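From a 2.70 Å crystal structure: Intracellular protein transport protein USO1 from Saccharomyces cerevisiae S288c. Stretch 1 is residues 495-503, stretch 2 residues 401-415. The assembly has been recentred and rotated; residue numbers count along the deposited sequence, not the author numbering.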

# COMPACT_ATOMS: atom_id res chain seq x y z
N PHE A 495 -14.78 -15.10 22.74
CA PHE A 495 -13.74 -15.71 21.87
C PHE A 495 -12.32 -15.31 22.35
O PHE A 495 -12.17 -14.37 23.15
CB PHE A 495 -13.97 -15.31 20.41
CG PHE A 495 -13.73 -13.86 20.07
CD1 PHE A 495 -12.85 -13.07 20.79
CD2 PHE A 495 -14.35 -13.29 18.97
CE1 PHE A 495 -12.63 -11.75 20.45
CE2 PHE A 495 -14.12 -11.97 18.63
CZ PHE A 495 -13.26 -11.20 19.37
N LYS A 496 -11.30 -15.95 21.80
CA LYS A 496 -9.90 -15.87 22.28
C LYS A 496 -9.22 -14.58 21.77
O LYS A 496 -9.18 -14.36 20.57
CB LYS A 496 -9.14 -17.10 21.80
CG LYS A 496 -9.32 -18.34 22.67
CD LYS A 496 -9.02 -19.65 21.94
CE LYS A 496 -7.90 -20.46 22.57
NZ LYS A 496 -7.98 -20.50 24.05
N ALA A 497 -8.63 -13.78 22.66
CA ALA A 497 -7.79 -12.62 22.26
C ALA A 497 -6.62 -12.41 23.24
O ALA A 497 -6.28 -11.23 23.45
CB ALA A 497 -8.64 -11.37 22.17
N ASN A 498 -6.03 -13.48 23.78
CA ASN A 498 -4.99 -13.39 24.84
C ASN A 498 -3.65 -13.92 24.33
O ASN A 498 -3.57 -15.04 23.86
CB ASN A 498 -5.41 -14.05 26.15
CG ASN A 498 -4.52 -13.58 27.29
OD1 ASN A 498 -3.33 -13.89 27.33
ND2 ASN A 498 -5.04 -12.73 28.16
N LEU A 499 -2.64 -13.07 24.42
CA LEU A 499 -1.30 -13.31 23.84
C LEU A 499 -0.55 -14.24 24.78
O LEU A 499 0.31 -14.97 24.28
CB LEU A 499 -0.55 -11.98 23.68
CG LEU A 499 -1.09 -11.03 22.62
CD1 LEU A 499 -0.56 -9.60 22.80
CD2 LEU A 499 -0.75 -11.52 21.24
N PHE A 500 -0.83 -14.15 26.08
CA PHE A 500 -0.20 -14.98 27.14
C PHE A 500 -0.69 -16.42 27.00
O PHE A 500 0.11 -17.36 27.12
CB PHE A 500 -0.49 -14.38 28.50
CG PHE A 500 0.35 -13.18 28.80
CD1 PHE A 500 1.71 -13.30 28.98
CD2 PHE A 500 -0.22 -11.93 28.94
CE1 PHE A 500 2.48 -12.19 29.28
CE2 PHE A 500 0.56 -10.82 29.19
CZ PHE A 500 1.91 -10.95 29.39
N GLU A 501 -1.96 -16.57 26.68
CA GLU A 501 -2.53 -17.88 26.35
C GLU A 501 -1.62 -18.54 25.31
O GLU A 501 -1.27 -19.68 25.52
CB GLU A 501 -3.97 -17.73 25.86
CG GLU A 501 -4.87 -18.85 26.35
CD GLU A 501 -6.36 -18.54 26.26
OE1 GLU A 501 -7.13 -19.11 27.07
OE2 GLU A 501 -6.75 -17.72 25.39
N VAL A 502 -1.24 -17.85 24.23
CA VAL A 502 -0.43 -18.47 23.15
C VAL A 502 1.01 -18.64 23.66
O VAL A 502 1.59 -19.74 23.60
CB VAL A 502 -0.48 -17.63 21.87
CG1 VAL A 502 0.57 -18.08 20.86
CG2 VAL A 502 -1.87 -17.67 21.26
N LEU A 503 1.58 -17.58 24.19
CA LEU A 503 3.03 -17.57 24.53
C LEU A 503 3.38 -18.62 25.61
O LEU A 503 4.54 -19.09 25.61
CB LEU A 503 3.40 -16.19 25.03
CG LEU A 503 4.86 -16.03 25.37
CD1 LEU A 503 5.65 -15.95 24.11
CD2 LEU A 503 5.14 -14.81 26.22
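Stretch 2, residues 401-415: LIPVVSILINWMLYA

Stretch 2 enters as the end of a strand, residues 401-403, and turns at Pro 403, the N-cap, into a helix that runs from Val 404 to Tyr 414. It lies against a segment that begins extended and becomes helical at its C-terminal end. The two helices point nearly the same way, 22° between their N-to-C directions, but their axes come no closer than 11.5 Å. The backbones come closest at the loop before helix 499-503, where Ala 497 CA lies 4.8 Å from Asn 410 CA.

At this close approach Ala 497 presents only a methyl, which rests against the helix backbone: its CB is 3.7 Å from Ser 406 O and 4.2 Å from Ser 406 CB, while Ile 409 CG2 sits 4.0 Å from the same CB and 3.2 Å from Ala 497 O. The Asn 410 side chain, with chi1 t, ties the helix to the loop at this point. Its ND2 donates to Lys 496 O at 2.7 Å and 172°, a nearly straight bond.

The same amide nitrogen lies over one face of the Phe 495 ring, 4.1 Å from CG. This ring is the bump at the N-terminal end of the contact. It reaches back along the helix to the strand, placing CZ 3.7 Å from Ile 402 CG2 and 4.4 Å from Ile 407 CG1, with Ser 406 CB at its edge, 4.2 Å from CE1.

At the other end the large bump belongs to stretch 2. The Tyr 414 ring fits between Lys 496 and Val 502: its CE2 is 3.3 Å from Lys 496 CB, and its OH is 3.4 Å from Val 502 CG2. Lys 496 CD lies over one face of the ring, while the end of the lysine leads away and NZ forms a salt bridge with Glu 501 OE2 at 3.3 Å, so the aliphatic part of the chain covers the tyrosine and the charge is paired within stretch 1.

To one side of the line between the rings, toward helix 499-503, aliphatic side chains fill the gap between the helices. Leu 413 CD1 lies 4.1 Å from both Leu 499 CD2 and Val 502 CG2, and Leu 499 CD2 also meets Met 412 CE at 4.2 Å. Asn 498 points away and caps its own helix, its OD1 accepting from Glu 501 N at 3.1 Å. The rule is compact: alanine where backbones meet, aromatic rings at the two ends, aliphatic side chains where the axes stand apart.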

# COMPACT_ATOMS: atom_id res chain seq x y z
N LEU A 401 -21.42 -6.12 21.31
CA LEU A 401 -20.37 -5.17 20.89
C LEU A 401 -19.03 -5.73 21.33
O LEU A 401 -18.87 -5.99 22.52
CB LEU A 401 -20.64 -3.82 21.53
CG LEU A 401 -21.90 -3.12 21.03
CD1 LEU A 401 -22.31 -2.04 22.00
CD2 LEU A 401 -21.68 -2.53 19.64
N ILE A 402 -18.10 -5.94 20.39
CA ILE A 402 -16.73 -6.41 20.72
C ILE A 402 -15.78 -5.25 20.51
O ILE A 402 -15.88 -4.52 19.53
CB ILE A 402 -16.34 -7.65 19.91
CG1 ILE A 402 -17.33 -8.81 20.17
CG2 ILE A 402 -14.93 -8.06 20.22
CD1 ILE A 402 -18.49 -8.85 19.22
N PRO A 403 -14.83 -5.06 21.44
CA PRO A 403 -13.76 -4.08 21.26
C PRO A 403 -12.90 -4.41 20.05
O PRO A 403 -12.54 -5.55 19.86
CB PRO A 403 -12.94 -4.15 22.53
CG PRO A 403 -13.81 -4.83 23.51
CD PRO A 403 -14.71 -5.76 22.71
N VAL A 404 -12.63 -3.38 19.23
CA VAL A 404 -11.79 -3.47 18.00
C VAL A 404 -10.43 -4.09 18.38
O VAL A 404 -9.98 -5.02 17.74
CB VAL A 404 -11.74 -2.09 17.33
CG1 VAL A 404 -10.36 -1.64 16.88
CG2 VAL A 404 -12.72 -2.08 16.18
N VAL A 405 -9.85 -3.74 19.50
CA VAL A 405 -8.49 -4.27 19.80
C VAL A 405 -8.56 -5.80 19.94
O VAL A 405 -7.67 -6.48 19.43
CB VAL A 405 -7.87 -3.58 21.01
CG1 VAL A 405 -6.57 -4.23 21.42
CG2 VAL A 405 -7.68 -2.12 20.71
N SER A 406 -9.55 -6.32 20.66
CA SER A 406 -9.85 -7.77 20.77
C SER A 406 -9.94 -8.42 19.37
O SER A 406 -9.20 -9.41 19.14
CB SER A 406 -11.11 -7.99 21.60
OG SER A 406 -10.83 -7.62 22.94
N ILE A 407 -10.75 -7.89 18.44
CA ILE A 407 -10.87 -8.47 17.06
C ILE A 407 -9.49 -8.51 16.38
O ILE A 407 -9.21 -9.41 15.70
CB ILE A 407 -11.87 -7.73 16.19
CG1 ILE A 407 -13.23 -7.61 16.87
CG2 ILE A 407 -12.02 -8.41 14.82
CD1 ILE A 407 -14.25 -7.03 15.99
N LEU A 408 -8.68 -7.49 16.54
CA LEU A 408 -7.37 -7.46 15.88
C LEU A 408 -6.55 -8.66 16.38
O LEU A 408 -6.02 -9.38 15.58
CB LEU A 408 -6.67 -6.13 16.19
CG LEU A 408 -7.27 -4.93 15.46
CD1 LEU A 408 -6.52 -3.67 15.83
CD2 LEU A 408 -7.22 -5.08 13.94
N ILE A 409 -6.49 -8.83 17.68
CA ILE A 409 -5.66 -9.87 18.34
C ILE A 409 -6.20 -11.22 17.93
O ILE A 409 -5.43 -12.09 17.59
CB ILE A 409 -5.66 -9.66 19.85
CG1 ILE A 409 -4.90 -8.37 20.18
CG2 ILE A 409 -5.04 -10.88 20.51
CD1 ILE A 409 -4.94 -7.96 21.64
N ASN A 410 -7.52 -11.32 17.86
CA ASN A 410 -8.14 -12.58 17.49
C ASN A 410 -7.78 -12.89 16.04
O ASN A 410 -7.44 -14.04 15.73
CB ASN A 410 -9.64 -12.46 17.73
CG ASN A 410 -10.30 -13.70 17.23
OD1 ASN A 410 -10.67 -13.76 16.07
ND2 ASN A 410 -10.29 -14.69 18.10
N TRP A 411 -7.90 -11.92 15.15
CA TRP A 411 -7.70 -12.15 13.70
C TRP A 411 -6.25 -12.46 13.47
O TRP A 411 -5.97 -13.49 12.80
CB TRP A 411 -8.13 -10.94 12.87
CG TRP A 411 -9.59 -10.94 12.59
CD1 TRP A 411 -10.56 -11.59 13.28
CD2 TRP A 411 -10.26 -10.21 11.56
NE1 TRP A 411 -11.79 -11.32 12.75
CE2 TRP A 411 -11.63 -10.50 11.67
CE3 TRP A 411 -9.82 -9.37 10.55
CZ2 TRP A 411 -12.57 -9.94 10.84
CZ3 TRP A 411 -10.76 -8.84 9.70
CH2 TRP A 411 -12.11 -9.12 9.84
N MET A 412 -5.38 -11.64 14.09
CA MET A 412 -3.92 -11.82 14.02
C MET A 412 -3.56 -13.28 14.36
O MET A 412 -2.71 -13.87 13.60
CB MET A 412 -3.19 -10.87 14.97
CG MET A 412 -1.75 -10.80 14.62
SD MET A 412 -0.81 -9.74 15.69
CE MET A 412 -1.42 -10.34 17.25
N LEU A 413 -4.12 -13.82 15.46
CA LEU A 413 -3.64 -15.10 16.10
C LEU A 413 -4.34 -16.30 15.47
O LEU A 413 -3.60 -17.21 15.04
CB LEU A 413 -3.96 -15.11 17.60
CG LEU A 413 -3.20 -14.10 18.44
CD1 LEU A 413 -3.58 -14.21 19.89
CD2 LEU A 413 -1.71 -14.29 18.28
N TYR A 414 -5.69 -16.30 15.42
CA TYR A 414 -6.51 -17.49 15.14
C TYR A 414 -7.25 -17.42 13.80
O TYR A 414 -8.13 -18.30 13.58
CB TYR A 414 -7.54 -17.74 16.25
CG TYR A 414 -6.96 -17.76 17.64
CD1 TYR A 414 -6.26 -18.86 18.13
CD2 TYR A 414 -7.11 -16.65 18.47
CE1 TYR A 414 -5.69 -18.83 19.40
CE2 TYR A 414 -6.55 -16.62 19.74
CZ TYR A 414 -5.83 -17.71 20.20
OH TYR A 414 -5.26 -17.64 21.44
N ALA A 415 -6.97 -16.43 12.94
CA ALA A 415 -7.77 -16.26 11.69
C ALA A 415 -6.97 -16.79 10.52
O ALA A 415 -6.89 -16.07 9.48
CB ALA A 415 -8.18 -14.83 11.46